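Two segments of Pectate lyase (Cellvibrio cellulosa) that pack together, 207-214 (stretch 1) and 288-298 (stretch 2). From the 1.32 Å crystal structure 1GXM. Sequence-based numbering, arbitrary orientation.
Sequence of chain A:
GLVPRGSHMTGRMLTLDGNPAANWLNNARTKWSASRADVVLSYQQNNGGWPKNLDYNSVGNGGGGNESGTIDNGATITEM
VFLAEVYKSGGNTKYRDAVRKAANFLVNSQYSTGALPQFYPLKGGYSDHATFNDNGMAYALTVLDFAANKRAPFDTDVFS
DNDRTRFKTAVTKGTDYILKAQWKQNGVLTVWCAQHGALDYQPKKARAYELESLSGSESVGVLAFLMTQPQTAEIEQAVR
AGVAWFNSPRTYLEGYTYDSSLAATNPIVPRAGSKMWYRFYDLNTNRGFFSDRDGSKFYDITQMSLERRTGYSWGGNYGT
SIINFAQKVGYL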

ATOM      1  N   ARG A 207       6.588 -14.362  -0.044  1.00  8.88           N
ATOM      2  CA  ARG A 207       7.876 -15.007   0.115  1.00  9.86           C
ATOM      3  C   ARG A 207       7.794 -16.029   1.233  1.00  9.52           C
ATOM      4  O   ARG A 207       6.783 -16.146   1.914  1.00  8.87           O
ATOM      5  CB  ARG A 207       8.970 -13.971   0.319  1.00 10.79           C
ATOM      6  CG  ARG A 207       9.130 -13.124  -0.915  1.00 11.34           C
ATOM      7  CD  ARG A 207      10.055 -11.967  -0.783  1.00 13.10           C
ATOM      8  NE  ARG A 207       9.489 -10.957   0.083  1.00 15.00           N
ATOM      9  CZ  ARG A 207      10.013  -9.757   0.281  1.00 17.32           C
ATOM     10  NH1 ARG A 207      11.129  -9.416  -0.347  1.00 19.44           N
ATOM     11  NH2 ARG A 207       9.431  -8.900   1.103  1.00 17.67           N
ATOM     12  N   ALA A 208       8.853 -16.796   1.405  1.00  9.50           N
ATOM     13  CA  ALA A 208       8.787 -17.943   2.306  1.00  9.25           C
ATOM     14  C   ALA A 208       8.366 -17.562   3.716  1.00  9.43           C
ATOM     15  O   ALA A 208       7.661 -18.310   4.380  1.00  9.90           O
ATOM     16  CB  ALA A 208      10.109 -18.657   2.351  1.00 10.20           C
ATOM     17  N   TYR A 209       8.809 -16.392   4.146  1.00  9.15           N
ATOM     18  CA  TYR A 209       8.631 -15.945   5.523  1.00  9.11           C
ATOM     19  C   TYR A 209       7.447 -15.008   5.650  1.00  8.97           C
ATOM     20  O   TYR A 209       7.280 -14.371   6.680  1.00  8.58           O
ATOM     21  CB  TYR A 209       9.935 -15.273   6.031  1.00 10.08           C
ATOM     22  CG  TYR A 209      10.538 -14.365   4.997  1.00 10.84           C
ATOM     23  CD1 TYR A 209      10.124 -13.046   4.851  1.00 11.33           C
ATOM     24  CD2 TYR A 209      11.508 -14.850   4.108  1.00 11.67           C
ATOM     25  CE1 TYR A 209      10.656 -12.231   3.843  1.00 12.99           C
ATOM     26  CE2 TYR A 209      12.019 -14.048   3.113  1.00 12.72           C
ATOM     27  CZ  TYR A 209      11.584 -12.750   2.976  1.00 13.08           C
ATOM     28  OH  TYR A 209      12.122 -11.947   1.991  1.00 16.51           O
ATOM     29  N   GLU A 210       6.620 -14.924   4.605  1.00  8.36           N
ATOM     30  CA  GLU A 210       5.450 -14.056   4.553  1.00  8.59           C
ATOM     31  C   GLU A 210       4.205 -14.917   4.430  1.00  8.08           C
ATOM     32  O   GLU A 210       3.804 -15.284   3.353  1.00  8.85           O
ATOM     33  CB  GLU A 210       5.579 -13.085   3.392  1.00  8.27           C
ATOM     34  CG  GLU A 210       6.714 -12.114   3.652  1.00  9.72           C
ATOM     35  CD  GLU A 210       7.068 -11.227   2.500  1.00 10.36           C
ATOM     36  OE1 GLU A 210       6.903 -11.619   1.332  1.00 10.80           O
ATOM     37  OE2 GLU A 210       7.533 -10.107   2.763  1.00 12.33           O
ATOM     38  N   LEU A 211       3.622 -15.260   5.562  1.00  7.87           N
ATOM     39  CA  LEU A 211       2.572 -16.251   5.608  1.00  7.79           C
ATOM     40  C   LEU A 211       1.210 -15.595   5.630  1.00  7.47           C
ATOM     41  O   LEU A 211       1.061 -14.409   5.835  1.00  7.94           O
ATOM     42  CB  LEU A 211       2.774 -17.130   6.828  1.00  7.98           C
ATOM     43  CG  LEU A 211       4.131 -17.798   6.976  1.00  9.07           C
ATOM     44  CD1 LEU A 211       4.096 -18.738   8.152  1.00  9.65           C
ATOM     45  CD2 LEU A 211       4.482 -18.592   5.740  1.00 10.06           C
ATOM     46  N   GLU A 212       0.198 -16.420   5.478  1.00  8.13           N
ATOM     47  CA  GLU A 212      -1.177 -15.978   5.605  1.00  8.19           C
ATOM     48  C   GLU A 212      -1.391 -15.460   7.012  1.00  7.91           C
ATOM     49  O   GLU A 212      -1.041 -16.108   7.982  1.00  8.53           O
ATOM     50  CB  GLU A 212      -2.159 -17.124   5.341  1.00  8.35           C
ATOM     51  CG  GLU A 212      -1.899 -17.908   4.047  1.00 10.02           C
ATOM     52  CD  GLU A 212      -0.982 -19.121   4.238  1.00 12.02           C
ATOM     53  OE1 GLU A 212      -0.009 -19.086   5.040  1.00 10.87           O
ATOM     54  OE2 GLU A 212      -1.218 -20.160   3.582  1.00 15.25           O
ATOM     55  N   SER A 213      -2.001 -14.292   7.092  1.00  7.73           N
ATOM     56  CA  SER A 213      -1.987 -13.521   8.308  1.00  7.46           C
ATOM     57  C   SER A 213      -2.777 -12.263   8.142  1.00  7.27           C
ATOM     58  O   SER A 213      -3.115 -11.877   7.029  1.00  7.99           O
ATOM     59  CB  SER A 213      -0.562 -13.139   8.650  1.00  7.67           C
ATOM     60  OG  SER A 213       0.047 -12.491   7.559  1.00  8.50           O
ATOM     61  N   LEU A 214      -3.084 -11.620   9.259  1.00  7.55           N
ATOM     62  CA  LEU A 214      -3.412 -10.194   9.219  1.00  7.56           C
ATOM     63  C   LEU A 214      -2.131  -9.401   9.278  1.00  7.39           C
ATOM     64  O   LEU A 214      -1.232  -9.677  10.080  1.00  8.02           O
ATOM     65  CB  LEU A 214      -4.298  -9.812  10.388  1.00  7.95           C
ATOM     66  CG  LEU A 214      -5.613 -10.577  10.435  1.00  8.09           C
ATOM     67  CD1 LEU A 214      -6.366 -10.192  11.683  1.00  8.78           C
ATOM     68  CD2 LEU A 214      -6.444 -10.304   9.226  1.00  9.25           C
ATOM     69  N   GLY A 288       0.345 -12.556  17.409  1.00  8.82           N
ATOM     70  CA  GLY A 288       1.481 -12.180  16.594  1.00  8.45           C
ATOM     71  C   GLY A 288       2.389 -13.370  16.383  1.00  8.00           C
ATOM     72  O   GLY A 288       2.605 -14.163  17.301  1.00  8.74           O
ATOM     73  N   PHE A 289       2.958 -13.498  15.197  1.00  7.58           N
ATOM     74  CA  PHE A 289       3.797 -14.640  14.909  1.00  7.69           C
ATOM     75  C   PHE A 289       4.943 -14.292  13.994  1.00  7.63           C
ATOM     76  O   PHE A 289       5.047 -13.203  13.451  1.00  7.72           O
ATOM     77  CB  PHE A 289       2.996 -15.830  14.369  1.00  7.56           C
ATOM     78  CG  PHE A 289       2.518 -15.666  12.965  1.00  7.48           C
ATOM     79  CD1 PHE A 289       3.334 -15.993  11.895  1.00  8.74           C
ATOM     80  CD2 PHE A 289       1.228 -15.296  12.700  1.00  7.74           C
ATOM     81  CE1 PHE A 289       2.898 -15.880  10.601  1.00  8.59           C
ATOM     82  CE2 PHE A 289       0.795 -15.184  11.380  1.00  7.60           C
ATOM     83  CZ  PHE A 289       1.634 -15.514  10.341  1.00  9.00           C
ATOM     84  N   PHE A 290       5.839 -15.259  13.911  1.00  7.49           N
ATOM     85  CA  PHE A 290       7.059 -15.145  13.150  1.00  7.55           C
ATOM     86  C   PHE A 290       7.187 -16.290  12.178  1.00  7.58           C
ATOM     87  O   PHE A 290       6.567 -17.327  12.322  1.00  7.84           O
ATOM     88  CB  PHE A 290       8.248 -15.132  14.105  1.00  7.90           C
ATOM     89  CG  PHE A 290       8.070 -14.179  15.238  1.00  8.29           C
ATOM     90  CD1 PHE A 290       8.134 -12.817  15.013  1.00  8.83           C
ATOM     91  CD2 PHE A 290       7.751 -14.627  16.493  1.00  9.44           C
ATOM     92  CE1 PHE A 290       7.902 -11.926  16.055  1.00  9.71           C
ATOM     93  CE2 PHE A 290       7.526 -13.742  17.532  1.00 10.22           C
ATOM     94  CZ  PHE A 290       7.600 -12.395  17.311  1.00 11.11           C
ATOM     95  N   SER A 291       8.052 -16.083  11.210  1.00  7.83           N
ATOM     96  CA  SER A 291       8.351 -17.099  10.219  1.00  7.86           C
ATOM     97  C   SER A 291       9.846 -17.075   9.918  1.00  8.55           C
ATOM     98  O   SER A 291      10.629 -16.430  10.619  1.00  8.92           O
ATOM     99  CB  SER A 291       7.456 -16.921   8.995  1.00  8.22           C
ATOM    100  OG  SER A 291       7.654 -17.969   8.073  1.00  8.09           O
ATOM    101  N   ASP A 292      10.251 -17.795   8.894  1.00  9.18           N
ATOM    102  CA  ASP A 292      11.654 -17.909   8.589  1.00  9.81           C
ATOM    103  C   ASP A 292      11.763 -18.413   7.171  1.00  9.82           C
ATOM    104  O   ASP A 292      10.757 -18.621   6.515  1.00 10.01           O
ATOM    105  CB  ASP A 292      12.291 -18.880   9.579  1.00 10.16           C
ATOM    106  CG  ASP A 292      13.738 -18.571   9.887  1.00 11.35           C
ATOM    107  OD1 ASP A 292      14.437 -17.964   9.046  1.00 12.93           O
ATOM    108  OD2 ASP A 292      14.224 -18.965  10.969  1.00 13.95           O
ATOM    109  N   ARG A 293      12.987 -18.627   6.706  1.00 10.88           N
ATOM    110  CA  ARG A 293      13.182 -19.003   5.314  1.00 12.27           C
ATOM    111  C   ARG A 293      12.629 -20.363   4.982  1.00 11.40           C
ATOM    112  O   ARG A 293      12.363 -20.621   3.812  1.00 11.75           O
ATOM    113  CB  ARG A 293      14.650 -18.883   4.939  1.00 14.05           C
ATOM    114  CG  ARG A 293      15.066 -17.423   4.903  1.00 16.64           C
ATOM    115  CD  ARG A 293      16.219 -17.150   4.021  1.00 18.34           C
ATOM    116  NE  ARG A 293      16.664 -15.763   4.003  1.00 19.59           N
ATOM    117  CZ  ARG A 293      16.325 -14.859   3.092  1.00 20.56           C
ATOM    118  NH1 ARG A 293      15.482 -15.142   2.100  1.00 22.56           N
ATOM    119  NH2 ARG A 293      16.838 -13.642   3.171  1.00 20.63           N
ATOM    120  N   ASP A 294      12.402 -21.202   5.996  1.00 10.56           N
ATOM    121  CA  ASP A 294      11.771 -22.503   5.782  1.00 11.43           C
ATOM    122  C   ASP A 294      10.251 -22.433   5.710  1.00 10.59           C
ATOM    123  O   ASP A 294       9.607 -23.442   5.534  1.00 12.03           O
ATOM    124  CB  ASP A 294      12.195 -23.511   6.833  1.00 12.29           C
ATOM    125  CG  ASP A 294      11.775 -23.139   8.232  1.00 14.37           C
ATOM    126  OD1 ASP A 294      11.286 -22.008   8.491  1.00 11.62           O
ATOM    127  OD2 ASP A 294      11.899 -23.959   9.154  1.00 20.76           O
ATOM    128  N   GLY A 295       9.676 -21.253   5.860  1.00 10.36           N
ATOM    129  CA  GLY A 295       8.249 -21.085   5.829  1.00 10.42           C
ATOM    130  C   GLY A 295       7.536 -21.561   7.073  1.00 10.01           C
ATOM    131  O   GLY A 295       6.332 -21.671   7.054  1.00 10.35           O
ATOM    132  N   SER A 296       8.268 -21.833   8.149  1.00  9.10           N
ATOM    133  CA  SER A 296       7.673 -22.263   9.407  1.00  9.42           C
ATOM    134  C   SER A 296       6.969 -21.105  10.093  1.00  8.86           C
ATOM    135  O   SER A 296       7.134 -19.950   9.724  1.00 10.16           O
ATOM    136  CB  SER A 296       8.743 -22.838  10.313  1.00 10.32           C
ATOM    137  OG  SER A 296       9.716 -21.863  10.632  1.00 12.41           O
ATOM    138  N   LYS A 297       6.193 -21.426  11.100  1.00  8.21           N
ATOM    139  CA  LYS A 297       5.417 -20.447  11.823  1.00  8.52           C
ATOM    140  C   LYS A 297       5.605 -20.728  13.298  1.00  8.99           C
ATOM    141  O   LYS A 297       5.456 -21.856  13.747  1.00  9.70           O
ATOM    142  CB  LYS A 297       3.955 -20.540  11.393  1.00  8.75           C
ATOM    143  CG  LYS A 297       3.032 -19.598  12.051  1.00 10.06           C
ATOM    144  CD  LYS A 297       1.658 -19.696  11.410  1.00 11.31           C
ATOM    145  CE  LYS A 297       0.638 -18.852  12.132  1.00 12.04           C
ATOM    146  NZ  LYS A 297      -0.683 -19.041  11.480  1.00 11.98           N
ATOM    147  N   PHE A 298       5.971 -19.707  14.056  1.00  9.01           N
ATOM    148  CA  PHE A 298       6.313 -19.897  15.447  1.00  9.26           C
ATOM    149  C   PHE A 298       6.127 -18.598  16.188  1.00  9.60           C
ATOM    150  O   PHE A 298       5.877 -17.563  15.597  1.00  9.63           O
ATOM    151  CB  PHE A 298       7.712 -20.481  15.566  1.00  9.01           C
ATOM    152  CG  PHE A 298       8.755 -19.695  14.854  1.00  9.68           C
ATOM    153  CD1 PHE A 298       9.005 -19.914  13.524  1.00 10.54           C
ATOM    154  CD2 PHE A 298       9.506 -18.734  15.512  1.00 10.59           C
ATOM    155  CE1 PHE A 298       9.967 -19.196  12.883  1.00 10.13           C
ATOM    156  CE2 PHE A 298      10.436 -17.988  14.842  1.00  9.97           C
ATOM    157  CZ  PHE A 298      10.673 -18.225  13.550  1.00  9.68           C
TER
HETATM  158  O   HOH W   1      13.520 -13.341  -0.061  1.00 36.37           O
HETATM  159  O   HOH W   2      -2.661 -16.951  10.115  1.00  9.90           O
HETATM  160  O   HOH W   3      -0.214 -18.744   8.593  1.00 14.07           O

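What does the start of stretch 2 offer to stretch 1? Gly288 makes no contact, but Phe289 points its CA-to-CB bond toward the other segment and, with chi1 at 73° (p), carries its ring in among three consecutive residues. Leu211 CD1 lies 3.9 Å from Phe289 CE1, an apolar pairing in which both partners are buried. At the tip of the ring, Phe289 CZ comes 3.7 Å from Ser213 CB and 3.6 Å from Glu212 O, the carbonyl oxygen sitting at the ring edge, near its plane, where the slightly positive ring hydrogens suit it. Ser213 lies beside the ring with its hydroxyl satisfied within its own stretch: Ser213 OG donates to Leu211 O at 2.8 Å.

How do the next residues divide their attention? The CA-to-CB bond of Phe290 points away, and the residue is tied by backbone to the far end of its own stretch, with Phe290 N to Phe298 O at 2.9 Å and Phe298 N to Phe290 O at 3.0 Å. Ser291 points toward stretch 1, yet its hydroxyl gives its hydrogen bond at home, Ser291 OG to Ser296 O at 2.6 Å. The small side chain therefore packs without a cross-stretch hydrogen bond, its OG lying 3.4 Å from Tyr209 CA and 3.6 Å from Leu211 CD1.

How do the two turns meet? Arg207 to Glu210 and Asp292 to Gly295 are both type I beta turns, each closed by a backbone hydrogen bond: Glu210 N to Arg207 O at 3.0 Å, and Gly295 N to Asp292 O at 2.9 Å. The CA-to-CB bond of Asp292 points away, but the residue's carbonyl meets stretch 1, with Asp292 O 3.5 Å from Tyr209 CB. Ala208 points its CA-to-CB bond toward stretch 2, and its CB comes 3.3 Å from Arg293 O. The Arg293 side chain starts away and then brings its end back, so that Arg293 NH1 is 3.8 Å from Tyr209 CE2. Water 1 links the same two side chains, 2.8 Å from Tyr209 OH and accepting a weak hydrogen bond from Arg293 NH1 at 3.4 Å.

What closes the contact beyond the turn? Gly295 has a positive phi of 75°, which favours glycine, and its CA makes a CA-H...O contact with Ala208 O at 3.2 Å. Leu211 then spans the returning chain: both methyls, CD1 and CD2 of Leu211, lie 3.8 Å from Gly295 O, and CD1 also comes 3.6 Å from Ser296 O and 3.7 Å from Lys297 CB. Lys297 is fully extended, all four chi angles t, and its amine reaches two waters that both donate to Glu212 O at 2.8 Å and accept from Lys297 NZ, at 3.2 Å for water 2 and 2.9 Å for water 3. With no direct hydrogen bond between the stretches, packing and these water bridges hold them together, burying 452 Å² in total.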